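Local coordinates for probable sugar ABC transporter, sugar-binding protein (Streptococcus pneumoniae, PDB 2W7Y), which binds the blood group A-trisaccharide and probably delivers such glycans to an ABC transporter for uptake, at residues Val281-Ser284 / Gly285-Lys289. Residues are numbered along the deposited sequence; the frame is centred on the assembly and turned at random.
Sequences VWAS and GEMSK. With GAL (beta-D-galactopyranose), chain C; A2G (2-acetamido-2-deoxy-alpha-D-galactopyranose), chain B.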
loop_
_atom_site.group_PDB
_atom_site.type_symbol
_atom_site.label_atom_id
_atom_site.label_comp_id
_atom_site.label_asym_id
_atom_site.label_seq_id
_atom_site.Cartn_x
_atom_site.Cartn_y
_atom_site.Cartn_z
ATOM N N VAL A 281 4.522 3.760 -5.631
ATOM C CA VAL A 281 4.805 4.857 -6.562
ATOM C C VAL A 281 4.703 6.229 -5.892
ATOM O O VAL A 281 5.367 7.182 -6.303
ATOM C CB VAL A 281 3.896 4.802 -7.833
ATOM C CG1 VAL A 281 4.123 3.510 -8.607
ATOM C CG2 VAL A 281 2.415 4.965 -7.479
ATOM N N TRP A 282 3.878 6.305 -4.847
ATOM C CA TRP A 282 3.638 7.531 -4.093
ATOM C C TRP A 282 4.894 8.075 -3.403
ATOM O O TRP A 282 4.897 9.209 -2.925
ATOM C CB TRP A 282 2.522 7.297 -3.070
ATOM C CG TRP A 282 2.780 6.129 -2.147
ATOM C CD1 TRP A 282 3.489 6.151 -0.982
ATOM C CD2 TRP A 282 2.334 4.775 -2.320
ATOM N NE1 TRP A 282 3.509 4.901 -0.417
ATOM C CE2 TRP A 282 2.813 4.035 -1.218
ATOM C CE3 TRP A 282 1.573 4.114 -3.296
ATOM C CZ2 TRP A 282 2.551 2.671 -1.060
ATOM C CZ3 TRP A 282 1.316 2.759 -3.138
ATOM C CH2 TRP A 282 1.804 2.053 -2.031
ATOM N N ALA A 283 5.954 7.268 -3.369
ATOM C CA ALA A 283 7.246 7.663 -2.797
ATOM C C ALA A 283 8.029 8.632 -3.685
ATOM O O ALA A 283 9.039 9.196 -3.258
ATOM C CB ALA A 283 8.088 6.429 -2.500
ATOM N N SER A 284 7.544 8.825 -4.911
ATOM C CA SER A 284 8.226 9.600 -5.954
ATOM C C SER A 284 8.684 11.001 -5.556
ATOM O O SER A 284 9.780 11.418 -5.933
ATOM C CB SER A 284 7.346 9.683 -7.197
ATOM O OG SER A 284 7.243 8.417 -7.804
ATOM N N GLY A 285 7.846 11.721 -4.813
ATOM C CA GLY A 285 8.174 13.069 -4.348
ATOM C C GLY A 285 9.375 13.134 -3.422
ATOM O O GLY A 285 10.129 14.112 -3.436
ATOM N N GLU A 286 9.542 12.095 -2.608
ATOM C CA GLU A 286 10.683 11.985 -1.699
ATOM C C GLU A 286 11.892 11.427 -2.433
ATOM O O GLU A 286 13.040 11.661 -2.049
ATOM C CB GLU A 286 10.337 11.074 -0.514
ATOM C CG GLU A 286 9.289 11.638 0.433
ATOM C CD GLU A 286 9.776 12.862 1.175
ATOM O OE1 GLU A 286 9.128 13.927 1.057
ATOM O OE2 GLU A 286 10.813 12.764 1.870
HETATM N N MSE A 287 11.617 10.700 -3.508
HETATM C CA MSE A 287 12.643 9.979 -4.239
HETATM C C MSE A 287 13.345 10.841 -5.291
HETATM O O MSE A 287 14.553 10.702 -5.505
HETATM C CB MSE A 287 12.029 8.726 -4.862
HETATM C CG MSE A 287 12.811 7.462 -4.584
HETATM SE SE MSE A 287 12.460 6.550 -2.889
HETATM C CE MSE A 287 13.024 7.857 -1.565
ATOM N N SER A 288 12.593 11.747 -5.916
ATOM C CA SER A 288 13.094 12.603 -7.000
ATOM C C SER A 288 14.210 13.562 -6.575
ATOM O O SER A 288 14.899 14.133 -7.422
ATOM C CB SER A 288 11.946 13.399 -7.625
ATOM O OG SER A 288 11.451 14.380 -6.729
ATOM N N LYS A 289 14.372 13.736 -5.264
ATOM C CA LYS A 289 15.421 14.591 -4.695
ATOM C C LYS A 289 16.815 14.010 -4.947
ATOM O O LYS A 289 17.784 14.748 -5.123
ATOM C CB LYS A 289 15.192 14.779 -3.189
ATOM C CG LYS A 289 13.795 15.301 -2.805
ATOM C CD LYS A 289 13.659 16.798 -3.082
ATOM C CE LYS A 289 12.519 17.416 -2.284
ATOM N NZ LYS A 289 12.530 18.905 -2.369
HETATM C C1 GAL C . -0.409 7.318 1.448
HETATM C C2 GAL C . -0.148 6.213 2.473
HETATM C C3 GAL C . 0.466 4.982 1.800
HETATM C C4 GAL C . -0.305 4.574 0.539
HETATM C C5 GAL C . -0.447 5.799 -0.377
HETATM C C6 GAL C . -1.194 5.522 -1.683
HETATM O O1 GAL C . -1.217 8.308 2.042
HETATM O O2 GAL C . 0.729 6.725 3.455
HETATM O O3 GAL C . 0.533 3.916 2.719
HETATM O O4 GAL C . -1.560 4.057 0.915
HETATM O O5 GAL C . -1.110 6.836 0.321
HETATM O O6 GAL C . -0.833 6.504 -2.637
HETATM O O5 A2G B . 2.853 3.397 2.508
HETATM C C1 A2G B . 1.477 2.975 2.707
HETATM C C2 A2G B . 1.464 1.942 3.822
HETATM N N2 A2G B . 0.103 1.492 4.114
HETATM C C3 A2G B . 2.035 2.565 5.104
HETATM O O3 A2G B . 1.942 1.638 6.187
HETATM C C4 A2G B . 3.475 3.028 4.879
HETATM O O4 A2G B . 4.320 1.903 4.607
HETATM C C5 A2G B . 3.499 3.999 3.692
HETATM C C6 A2G B . 4.919 4.444 3.348
HETATM O O6 A2G B . 4.870 5.243 2.165
HETATM C C7 A2G B . -0.226 0.206 4.124
HETATM O O7 A2G B . 0.546 -0.718 3.867
HETATM C C8 A2G B . -1.687 -0.062 4.475
HETATM O O HOH W 1 5.152 11.538 -4.424
#
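Trp282 and Gly285 meet through a water set between the carbonyl of the one and the amide of the other: it donates to Trp282 O and accepts from Gly285 N at 2.7 Å, filling in where the two backbone atoms stand 4.3 Å apart. The side chain of Trp282 starts away from 285-289, and with CG between the backbone N and the carbonyl carbon (chi1 55°) its indole enters the glycan pocket. There it does what tryptophan does in many sugar-binding sites, laying a face against the apolar C-H side of a pyranose, here with galactose C5 3.5 Å above the ring plane, offset toward the rim of the indole. At the ring edge NE1 donates to O6 of N-acetylgalactosamine at 2.9 Å, and makes only a weak bond to O5, 3.4 Å from NE1. In this solute-binding protein, therefore, a single 3-10 turn running into the short helix 284-287 presents an indole face to galactose and its edge N-H to N-acetylgalactosamine, while Phe157 meets the indole edge-to-face. The methyl of Ala283 packs on Trp162 of strand 157-164, a place that suits a small side chain, and its CB lies 4.4 Å from SE of Met287, a selenomethionine whose flexible chain also reaches Phe269. Ala283 O receives weak bonds from the amides of Glu286, a charged residue suited to its partly exposed place, and Met287. Ser284 is short enough for OG to fold back on Val281 O, 2.7 Å away and in the carbonyl plane; Ser284 N bonds there too. Ser284 O draws a weak bond from Met287 N and a straighter one (148°) from Ser288 N, whose hydroxyl bonds to Thr367.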